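Local coordinates for protein Endonuclease/exonuclease/phosphatase (Leptotrichia buccalis C-1013-b, PDB 3TEB) that probably cleaves phosphodiester bonds in nucleic acids as a magnesium-dependent nuclease of the DNase I-like fold, at residues His101-Cys111 / Ala122-Tyr132; Asp207-Ser215 / Lys223-Ile231. All coordinates share one frame; numbering follows the deposited sequence.

Contact 1 (His101-Cys111 / Ala122-Tyr132); sequences HKIKAEDEFYC and ARRIVSITINY
Asp107 and Ser127 bind each other twice through their backbones: Ser127 N reaches Asp107 O at 2.8 Å, and Asp107 N answers to Ser127 O. Two residues on, Phe109 and Ile125 repeat the exchange, and Cys111 N carries it to Arg123 O at 3.1 Å. At the other end Lys104 N meets Thr129 O, beyond which a water joins Lys102 O to Asn131 N. The result is an antiparallel strand pair at one edge of a sheet in the two-layered DNase I-like fold, with 124-132 also bonded to strand 135-143. Arg124 crosses obliquely over one face of Tyr110: with CG opposite the backbone N (chi1 -167°), bends at chi2 and chi3 bring Arg124 CD to 4.0 Å from the Tyr110 ring centroid, a CH-pi contact, and the guanidinium plane lies 21° from that of the ring. Asn83 O holds Arg124 NE and Ser84 O holds Tyr110 OH, fixing both ends of the pair. On the other face Ile125 CB stands over the Phe109 ring, while its CG1 meets Cys111 CB at 3.6 Å. Nearer His101, Ile103 CG2 touches Ile128 CG1 at 3.6 Å and reaches Ile130 CD1, which touches His101 CB.

Contact 2 (Asp207-Ser215 / Lys223-Ile231); sequences DDGITVDKS and KAKKRLDYI
Thr211 meets Asp229 from its first side-chain atom onward. Thr211 CB lies 3.4 Å from Asp229 OD1. Beyond it the side chain forks, with chi1 near 55° setting OG1 between the backbone N and the carbonyl carbon and leaving the methyl beside the N. Thr211 CG2 rests on Asp229 CB at 3.9 Å. The hydroxyl works in both directions: Thr211 OG1 accepts the N-H of Leu228 at 3.0 Å, with an angle of 162° at the hydrogen, and gives its own proton to Asp229 OD1 at 3.1 Å. That carboxylate oxygen receives the hydroxyl on its anti lone pair and is also bonded to His257 ND1, an arrangement consistent with the aspartate-histidine pair of DNase I-like nucleases, in which Thr211 would be a second-shell positioning group. With Thr211 replaced by alanine, the Leu228 N-H is likely to lose its acceptor and Asp229 OD1 its hydroxyl donor, leaving the carboxylate freer to turn. The backbone around this threonine forms a classic beta bulge in the hairpin of strands 212-213 and 225-233: Thr211 N and Val212 N both donate to Lys226 O, and Lys226 N returns a bond to Val212 O at 3.0 Å. Past the bulge, Lys214 N reaches Ala224 O in a longer bond. Val212 turns its CG2 against Leu228 CD1, 3.8 Å away, while on the other face Lys225 bends so that its CD passes Ile210 CG2 at 3.9 Å and runs alongside Asp213, although the charged ends do not touch. Before the bulge, Ile210 N closes an Asx turn on Asp208 OD1. Gly209 O lies against the aliphatic part of Arg227, whose guanidinium goes on to a salt bridge with Asp198.

In the fold
Contact 1 closes before contact 2 opens along the chain, and the two lie on opposite sides of the chain's centre, their centres 26 Å apart and their nearest atoms about 11 Å apart. They belong to one mixed sheet: from strand 124-132 of contact 1 the pairing passes through 135-143 and 170-174 to 225-233, the longer strand of contact 2. Contact 1 approaches the magnesium site at its Arg123 end, whose side chain is about 7 Å from that of Glu42, a magnesium-binding residue; in contact 2 the side chain of Val212 is about 7 Å from that of Asp256, another. The sheet thus brings one end of an edge strand pair and a hairpin near the metal-binding region.

Contact 1 (His101-Cys111 / Ala122-Tyr132)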
loop_
_atom_site.group_PDB
_atom_site.type_symbol
_atom_site.label_atom_id
_atom_site.label_comp_id
_atom_site.label_asym_id
_atom_site.label_seq_id
_atom_site.Cartn_x
_atom_site.Cartn_y
_atom_site.Cartn_z
ATOM N N HIS A 101 3.792 5.276 14.675
ATOM C CA HIS A 101 4.364 6.588 14.952
ATOM C C HIS A 101 3.376 7.714 14.791
ATOM O O HIS A 101 2.494 7.652 13.950
ATOM C CB HIS A 101 5.505 6.858 13.990
ATOM C CG HIS A 101 6.595 5.840 14.052
ATOM N ND1 HIS A 101 7.479 5.763 15.107
ATOM C CD2 HIS A 101 6.944 4.858 13.192
ATOM C CE1 HIS A 101 8.327 4.771 14.893
ATOM N NE2 HIS A 101 8.020 4.203 13.739
ATOM N N LYS A 102 3.548 8.763 15.583
ATOM C CA LYS A 102 2.809 10.007 15.388
ATOM C C LYS A 102 3.355 10.752 14.170
ATOM O O LYS A 102 4.473 10.478 13.740
ATOM C CB LYS A 102 2.883 10.848 16.652
ATOM C CG LYS A 102 2.168 10.171 17.791
ATOM C CD LYS A 102 2.247 10.930 19.096
ATOM C CE LYS A 102 1.292 10.282 20.106
ATOM N NZ LYS A 102 1.557 10.735 21.509
ATOM N N ILE A 103 2.579 11.670 13.598
ATOM C CA ILE A 103 2.950 12.257 12.300
ATOM C C ILE A 103 3.031 13.792 12.262
ATOM O O ILE A 103 2.361 14.472 13.046
ATOM C CB ILE A 103 2.005 11.779 11.172
ATOM C CG1 ILE A 103 0.564 12.176 11.484
ATOM C CG2 ILE A 103 2.129 10.288 10.972
ATOM C CD1 ILE A 103 -0.286 12.356 10.267
ATOM N N LYS A 104 3.842 14.322 11.335
ATOM C CA LYS A 104 3.995 15.781 11.132
ATOM C C LYS A 104 3.017 16.299 10.084
ATOM O O LYS A 104 2.620 17.452 10.140
ATOM C CB LYS A 104 5.419 16.151 10.672
ATOM C CG LYS A 104 6.547 15.626 11.522
ATOM C CD LYS A 104 6.905 16.579 12.681
ATOM C CE LYS A 104 8.096 17.519 12.321
ATOM N NZ LYS A 104 9.043 17.649 13.473
ATOM N N ALA A 105 2.668 15.457 9.108
ATOM C CA ALA A 105 1.832 15.863 7.978
ATOM C C ALA A 105 1.040 14.681 7.423
ATOM O O ALA A 105 1.394 13.529 7.649
ATOM C CB ALA A 105 2.684 16.504 6.882
ATOM N N GLU A 106 -0.037 14.978 6.709
ATOM C CA GLU A 106 -0.891 13.973 6.098
ATOM C C GLU A 106 -1.474 14.599 4.858
ATOM O O GLU A 106 -1.932 15.728 4.893
ATOM C CB GLU A 106 -2.039 13.594 7.038
ATOM C CG GLU A 106 -2.779 12.299 6.658
ATOM C CD GLU A 106 -4.052 12.490 5.783
ATOM O OE1 GLU A 106 -4.275 13.599 5.235
ATOM O OE2 GLU A 106 -4.838 11.509 5.640
ATOM N N ASP A 107 -1.492 13.872 3.757
ATOM C CA ASP A 107 -2.158 14.391 2.579
ATOM C C ASP A 107 -2.958 13.299 1.904
ATOM O O ASP A 107 -2.619 12.117 1.992
ATOM C CB ASP A 107 -1.154 15.018 1.607
ATOM C CG ASP A 107 -1.761 16.149 0.773
ATOM O OD1 ASP A 107 -3.016 16.240 0.700
ATOM O OD2 ASP A 107 -0.981 16.943 0.180
ATOM N N GLU A 108 -4.040 13.723 1.259
ATOM C CA GLU A 108 -4.914 12.882 0.466
ATOM C C GLU A 108 -5.128 13.656 -0.813
ATOM O O GLU A 108 -5.593 14.800 -0.765
ATOM C CB GLU A 108 -6.244 12.720 1.183
ATOM C CG GLU A 108 -6.113 12.114 2.566
ATOM C CD GLU A 108 -7.323 12.362 3.459
ATOM O OE1 GLU A 108 -8.444 12.601 2.930
ATOM O OE2 GLU A 108 -7.151 12.307 4.705
ATOM N N PHE A 109 -4.780 13.061 -1.950
ATOM C CA PHE A 109 -4.899 13.767 -3.230
ATOM C C PHE A 109 -4.946 12.795 -4.395
ATOM O O PHE A 109 -4.537 11.640 -4.256
ATOM C CB PHE A 109 -3.722 14.731 -3.420
ATOM C CG PHE A 109 -2.394 14.044 -3.477
ATOM C CD1 PHE A 109 -1.770 13.611 -2.311
ATOM C CD2 PHE A 109 -1.782 13.798 -4.690
ATOM C CE1 PHE A 109 -0.557 12.955 -2.359
ATOM C CE2 PHE A 109 -0.576 13.145 -4.741
ATOM C CZ PHE A 109 0.040 12.722 -3.573
ATOM N N TYR A 110 -5.429 13.273 -5.541
ATOM C CA TYR A 110 -5.476 12.476 -6.753
ATOM C C TYR A 110 -4.158 12.537 -7.469
ATOM O O TYR A 110 -3.646 13.619 -7.755
ATOM C CB TYR A 110 -6.588 12.949 -7.690
ATOM C CG TYR A 110 -7.960 12.477 -7.251
ATOM C CD1 TYR A 110 -8.344 11.156 -7.427
ATOM C CD2 TYR A 110 -8.863 13.349 -6.639
ATOM C CE1 TYR A 110 -9.588 10.723 -7.014
ATOM C CE2 TYR A 110 -10.103 12.925 -6.224
ATOM C CZ TYR A 110 -10.468 11.611 -6.408
ATOM O OH TYR A 110 -11.707 11.160 -5.993
ATOM N N CYS A 111 -3.601 11.372 -7.761
ATOM C CA CYS A 111 -2.423 11.308 -8.603
ATOM C C CYS A 111 -2.801 11.125 -10.084
ATOM O O CYS A 111 -1.937 11.060 -10.956
ATOM C CB CYS A 111 -1.519 10.178 -8.135
ATOM S SG CYS A 111 -2.124 8.562 -8.612
ATOM N N ALA A 122 -9.978 6.984 -11.397
ATOM C CA ALA A 122 -9.620 8.034 -10.445
ATOM C C ALA A 122 -8.958 7.423 -9.222
ATOM O O ALA A 122 -9.551 6.590 -8.552
ATOM C CB ALA A 122 -10.845 8.812 -10.036
ATOM N N ARG A 123 -7.730 7.820 -8.922
ATOM C CA ARG A 123 -7.017 7.221 -7.793
ATOM C C ARG A 123 -6.450 8.258 -6.858
ATOM O O ARG A 123 -5.640 9.080 -7.254
ATOM C CB ARG A 123 -5.885 6.325 -8.286
ATOM C CG ARG A 123 -6.305 5.269 -9.276
ATOM C CD ARG A 123 -7.160 4.234 -8.602
ATOM N NE ARG A 123 -7.799 3.361 -9.578
ATOM C CZ ARG A 123 -7.379 2.135 -9.869
ATOM N NH1 ARG A 123 -6.318 1.624 -9.253
ATOM N NH2 ARG A 123 -8.023 1.415 -10.775
ATOM N N ARG A 124 -6.877 8.211 -5.611
ATOM C CA ARG A 124 -6.395 9.117 -4.581
ATOM C C ARG A 124 -5.228 8.426 -3.836
ATOM O O ARG A 124 -5.237 7.209 -3.647
ATOM C CB ARG A 124 -7.556 9.460 -3.642
ATOM C CG ARG A 124 -7.362 10.607 -2.688
ATOM C CD ARG A 124 -8.247 11.814 -2.972
ATOM N NE ARG A 124 -9.651 11.555 -2.705
ATOM C CZ ARG A 124 -10.595 12.492 -2.586
ATOM N NH1 ARG A 124 -10.291 13.768 -2.693
ATOM N NH2 ARG A 124 -11.862 12.145 -2.365
ATOM N N ILE A 125 -4.219 9.202 -3.445
ATOM C CA ILE A 125 -3.066 8.690 -2.705
ATOM C C ILE A 125 -3.113 9.175 -1.259
ATOM O O ILE A 125 -3.625 10.253 -0.971
ATOM C CB ILE A 125 -1.770 9.188 -3.355
ATOM C CG1 ILE A 125 -1.738 8.833 -4.853
ATOM C CG2 ILE A 125 -0.562 8.659 -2.642
ATOM C CD1 ILE A 125 -1.516 7.329 -5.184
ATOM N N VAL A 126 -2.600 8.379 -0.338
ATOM C CA VAL A 126 -2.480 8.840 1.034
ATOM C C VAL A 126 -1.010 8.949 1.388
ATOM O O VAL A 126 -0.257 7.975 1.237
ATOM C CB VAL A 126 -3.184 7.909 2.025
ATOM C CG1 VAL A 126 -2.923 8.342 3.451
ATOM C CG2 VAL A 126 -4.642 7.956 1.774
ATOM N N SER A 127 -0.598 10.131 1.846
ATOM C CA SER A 127 0.763 10.308 2.327
ATOM C C SER A 127 0.800 10.654 3.800
ATOM O O SER A 127 -0.139 11.229 4.347
ATOM C CB SER A 127 1.521 11.343 1.515
ATOM O OG SER A 127 1.145 12.646 1.890
ATOM N N ILE A 128 1.920 10.300 4.413
ATOM C CA ILE A 128 2.159 10.461 5.823
ATOM C C ILE A 128 3.597 10.995 6.001
ATOM O O ILE A 128 4.514 10.574 5.293
ATOM C CB ILE A 128 1.840 9.105 6.542
ATOM C CG1 ILE A 128 0.934 9.340 7.719
ATOM C CG2 ILE A 128 3.052 8.258 6.918
ATOM C CD1 ILE A 128 -0.379 9.889 7.278
ATOM N N THR A 129 3.797 11.959 6.896
ATOM C CA THR A 129 5.161 12.385 7.223
ATOM C C THR A 129 5.530 12.030 8.671
ATOM O O THR A 129 4.899 12.502 9.617
ATOM C CB THR A 129 5.394 13.886 6.911
ATOM O OG1 THR A 129 4.961 14.153 5.577
ATOM C CG2 THR A 129 6.862 14.251 7.007
ATOM N N ILE A 130 6.541 11.181 8.825
ATOM C CA ILE A 130 7.041 10.809 10.135
ATOM C C ILE A 130 8.395 11.421 10.304
ATOM O O ILE A 130 9.237 11.344 9.409
ATOM C CB ILE A 130 7.303 9.294 10.272
ATOM C CG1 ILE A 130 6.212 8.437 9.597
ATOM C CG2 ILE A 130 7.554 8.921 11.743
ATOM C CD1 ILE A 130 5.140 7.952 10.513
ATOM N N ASN A 131 8.608 12.026 11.465
ATOM C CA ASN A 131 9.935 12.402 11.889
ATOM C C ASN A 131 10.574 11.200 12.569
ATOM O O ASN A 131 10.094 10.724 13.597
ATOM C CB ASN A 131 9.876 13.592 12.835
ATOM C CG ASN A 131 11.244 14.064 13.246
ATOM O OD1 ASN A 131 11.580 14.053 14.425
ATOM N ND2 ASN A 131 12.055 14.458 12.275
ATOM N N TYR A 132 11.641 10.690 11.966
ATOM C CA TYR A 132 12.310 9.510 12.482
ATOM C C TYR A 132 13.820 9.705 12.552
ATOM O O TYR A 132 14.468 10.030 11.550
ATOM C CB TYR A 132 11.947 8.276 11.651
ATOM C CG TYR A 132 12.352 6.954 12.286
ATOM C CD1 TYR A 132 12.309 6.767 13.681
ATOM C CD2 TYR A 132 12.759 5.881 11.494
ATOM C CE1 TYR A 132 12.675 5.549 14.261
ATOM C CE2 TYR A 132 13.121 4.655 12.064
ATOM C CZ TYR A 132 13.077 4.496 13.440
ATOM O OH TYR A 132 13.442 3.284 13.982
HETATM O O HOH W 1 6.421 12.672 13.474
#

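Contact 2 (Asp207-Ser215 / Lys223-Ile231)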
loop_
_atom_site.group_PDB
_atom_site.type_symbol
_atom_site.label_atom_id
_atom_site.label_comp_id
_atom_site.label_asym_id
_atom_site.label_seq_id
_atom_site.Cartn_x
_atom_site.Cartn_y
_atom_site.Cartn_z
ATOM N N ASP A 207 13.549 -13.189 -1.537
ATOM C CA ASP A 207 12.978 -14.393 -2.131
ATOM C C ASP A 207 12.675 -14.089 -3.601
ATOM O O ASP A 207 13.119 -13.057 -4.121
ATOM C CB ASP A 207 11.716 -14.824 -1.367
ATOM C CG ASP A 207 10.663 -13.698 -1.249
ATOM O OD1 ASP A 207 10.800 -12.631 -1.915
ATOM O OD2 ASP A 207 9.684 -13.898 -0.481
ATOM N N ASP A 208 11.920 -14.970 -4.263
ATOM C CA ASP A 208 11.556 -14.799 -5.682
ATOM C C ASP A 208 10.720 -13.547 -5.991
ATOM O O ASP A 208 10.675 -13.088 -7.137
ATOM C CB ASP A 208 10.846 -16.048 -6.205
ATOM C CG ASP A 208 9.573 -16.378 -5.435
ATOM O OD1 ASP A 208 9.009 -15.492 -4.740
ATOM O OD2 ASP A 208 9.137 -17.546 -5.541
ATOM N N GLY A 209 10.053 -13.025 -4.964
ATOM C CA GLY A 209 9.374 -11.746 -5.037
ATOM C C GLY A 209 7.979 -11.733 -5.635
ATOM O O GLY A 209 7.391 -10.664 -5.780
ATOM N N ILE A 210 7.450 -12.906 -5.974
ATOM C CA ILE A 210 6.109 -13.055 -6.554
ATOM C C ILE A 210 5.017 -12.553 -5.606
ATOM O O ILE A 210 4.952 -12.998 -4.458
ATOM C CB ILE A 210 5.857 -14.550 -6.924
ATOM C CG1 ILE A 210 6.890 -15.028 -7.955
ATOM C CG2 ILE A 210 4.416 -14.806 -7.419
ATOM C CD1 ILE A 210 7.042 -14.111 -9.180
ATOM N N THR A 211 4.169 -11.634 -6.081
ATOM C CA THR A 211 3.063 -11.101 -5.258
ATOM C C THR A 211 1.654 -11.522 -5.675
ATOM O O THR A 211 0.716 -11.396 -4.895
ATOM C CB THR A 211 3.087 -9.549 -5.110
ATOM O OG1 THR A 211 3.093 -8.922 -6.398
ATOM C CG2 THR A 211 4.285 -9.102 -4.317
ATOM N N VAL A 212 1.502 -11.987 -6.906
ATOM C CA VAL A 212 0.223 -12.508 -7.377
ATOM C C VAL A 212 0.478 -13.871 -7.988
ATOM O O VAL A 212 1.389 -14.023 -8.801
ATOM C CB VAL A 212 -0.428 -11.585 -8.423
ATOM C CG1 VAL A 212 -1.789 -12.117 -8.838
ATOM C CG2 VAL A 212 -0.566 -10.184 -7.874
ATOM N N ASP A 213 -0.315 -14.857 -7.582
ATOM C CA ASP A 213 -0.193 -16.221 -8.081
ATOM C C ASP A 213 -1.586 -16.694 -8.483
ATOM O O ASP A 213 -2.500 -16.674 -7.669
ATOM C CB ASP A 213 0.396 -17.107 -6.979
ATOM C CG ASP A 213 0.722 -18.526 -7.445
ATOM O OD1 ASP A 213 0.067 -19.059 -8.371
ATOM O OD2 ASP A 213 1.646 -19.119 -6.846
ATOM N N LYS A 214 -1.756 -17.100 -9.737
ATOM C CA LYS A 214 -3.060 -17.589 -10.193
ATOM C C LYS A 214 -3.062 -19.104 -10.473
ATOM O O LYS A 214 -3.140 -19.533 -11.629
ATOM C CB LYS A 214 -3.547 -16.802 -11.416
ATOM C CG LYS A 214 -3.750 -15.321 -11.177
ATOM C CD LYS A 214 -4.429 -14.676 -12.379
ATOM C CE LYS A 214 -4.239 -13.154 -12.406
ATOM N NZ LYS A 214 -5.170 -12.414 -11.498
ATOM N N SER A 215 -2.976 -19.907 -9.412
ATOM C CA SER A 215 -2.982 -21.361 -9.539
ATOM C C SER A 215 -4.412 -21.891 -9.638
ATOM O O SER A 215 -5.340 -21.308 -9.069
ATOM C CB SER A 215 -2.264 -22.001 -8.354
ATOM O OG SER A 215 -0.993 -21.411 -8.171
ATOM N N LYS A 223 3.884 -19.586 -15.762
ATOM C CA LYS A 223 2.922 -18.949 -16.675
ATOM C C LYS A 223 2.144 -17.768 -16.043
ATOM O O LYS A 223 1.981 -16.718 -16.672
ATOM C CB LYS A 223 1.969 -20.038 -17.232
ATOM C CG LYS A 223 0.638 -19.564 -17.831
ATOM C CD LYS A 223 0.785 -19.059 -19.265
ATOM C CE LYS A 223 -0.462 -18.270 -19.683
ATOM N NZ LYS A 223 -0.270 -17.610 -21.044
ATOM N N ALA A 224 1.701 -17.936 -14.798
ATOM C CA ALA A 224 0.840 -16.956 -14.136
ATOM C C ALA A 224 1.382 -16.486 -12.779
ATOM O O ALA A 224 0.625 -16.286 -11.830
ATOM C CB ALA A 224 -0.575 -17.524 -13.992
ATOM N N LYS A 225 2.696 -16.317 -12.696
ATOM C CA LYS A 225 3.330 -15.801 -11.489
ATOM C C LYS A 225 3.900 -14.400 -11.734
ATOM O O LYS A 225 4.723 -14.194 -12.625
ATOM C CB LYS A 225 4.407 -16.762 -10.980
ATOM C CG LYS A 225 3.847 -18.011 -10.314
ATOM C CD LYS A 225 4.627 -18.356 -9.052
ATOM C CE LYS A 225 5.836 -19.238 -9.329
ATOM N NZ LYS A 225 5.503 -20.661 -9.105
ATOM N N LYS A 226 3.446 -13.432 -10.944
ATOM C CA LYS A 226 3.748 -12.032 -11.221
ATOM C C LYS A 226 4.267 -11.263 -10.005
ATOM O O LYS A 226 4.065 -11.662 -8.858
ATOM C CB LYS A 226 2.513 -11.325 -11.792
ATOM C CG LYS A 226 2.015 -11.826 -13.146
ATOM C CD LYS A 226 0.846 -10.955 -13.596
ATOM C CE LYS A 226 0.482 -11.139 -15.062
ATOM N NZ LYS A 226 -0.664 -12.073 -15.211
ATOM N N ARG A 227 4.955 -10.163 -10.280
ATOM C CA ARG A 227 5.346 -9.226 -9.246
ATOM C C ARG A 227 4.731 -7.873 -9.612
ATOM O O ARG A 227 5.248 -7.154 -10.474
ATOM C CB ARG A 227 6.867 -9.162 -9.129
ATOM C CG ARG A 227 7.373 -8.414 -7.926
ATOM C CD ARG A 227 8.868 -8.576 -7.749
ATOM N NE ARG A 227 9.504 -7.269 -7.632
ATOM C CZ ARG A 227 10.463 -6.827 -8.437
ATOM N NH1 ARG A 227 10.947 -7.592 -9.402
ATOM N NH2 ARG A 227 10.960 -5.622 -8.254
ATOM N N LEU A 228 3.606 -7.564 -8.968
ATOM C CA LEU A 228 2.783 -6.413 -9.308
ATOM C C LEU A 228 2.820 -5.329 -8.239
ATOM O O LEU A 228 2.501 -4.163 -8.502
ATOM C CB LEU A 228 1.342 -6.856 -9.477
ATOM C CG LEU A 228 0.933 -7.719 -10.663
ATOM C CD1 LEU A 228 -0.589 -7.720 -10.734
ATOM C CD2 LEU A 228 1.517 -7.205 -11.973
ATOM N N ASP A 229 3.177 -5.739 -7.022
ATOM C CA ASP A 229 3.241 -4.851 -5.864
ATOM C C ASP A 229 4.694 -4.466 -5.602
ATOM O O ASP A 229 5.606 -5.261 -5.856
ATOM C CB ASP A 229 2.665 -5.558 -4.633
ATOM C CG ASP A 229 1.187 -5.948 -4.803
ATOM O OD1 ASP A 229 0.897 -6.969 -5.482
ATOM O OD2 ASP A 229 0.319 -5.245 -4.228
ATOM N N TYR A 230 4.920 -3.252 -5.102
ATOM C CA TYR A 230 6.286 -2.782 -4.873
ATOM C C TYR A 230 6.446 -1.892 -3.662
ATOM O O TYR A 230 5.477 -1.405 -3.095
ATOM C CB TYR A 230 6.788 -1.986 -6.072
ATOM C CG TYR A 230 6.738 -2.693 -7.396
ATOM C CD1 TYR A 230 7.834 -3.413 -7.860
ATOM C CD2 TYR A 230 5.604 -2.617 -8.202
ATOM C CE1 TYR A 230 7.803 -4.051 -9.091
ATOM C CE2 TYR A 230 5.557 -3.252 -9.431
ATOM C CZ TYR A 230 6.661 -3.963 -9.871
ATOM O OH TYR A 230 6.618 -4.591 -11.093
ATOM N N ILE A 231 7.701 -1.681 -3.288
ATOM C CA ILE A 231 8.080 -0.600 -2.403
ATOM C C ILE A 231 9.257 0.150 -3.050
ATOM O O ILE A 231 10.379 -0.352 -3.100
ATOM C CB ILE A 231 8.367 -1.110 -0.977
ATOM C CG1 ILE A 231 7.048 -1.478 -0.303
ATOM C CG2 ILE A 231 9.050 -0.040 -0.136
ATOM C CD1 ILE A 231 7.183 -2.448 0.816
#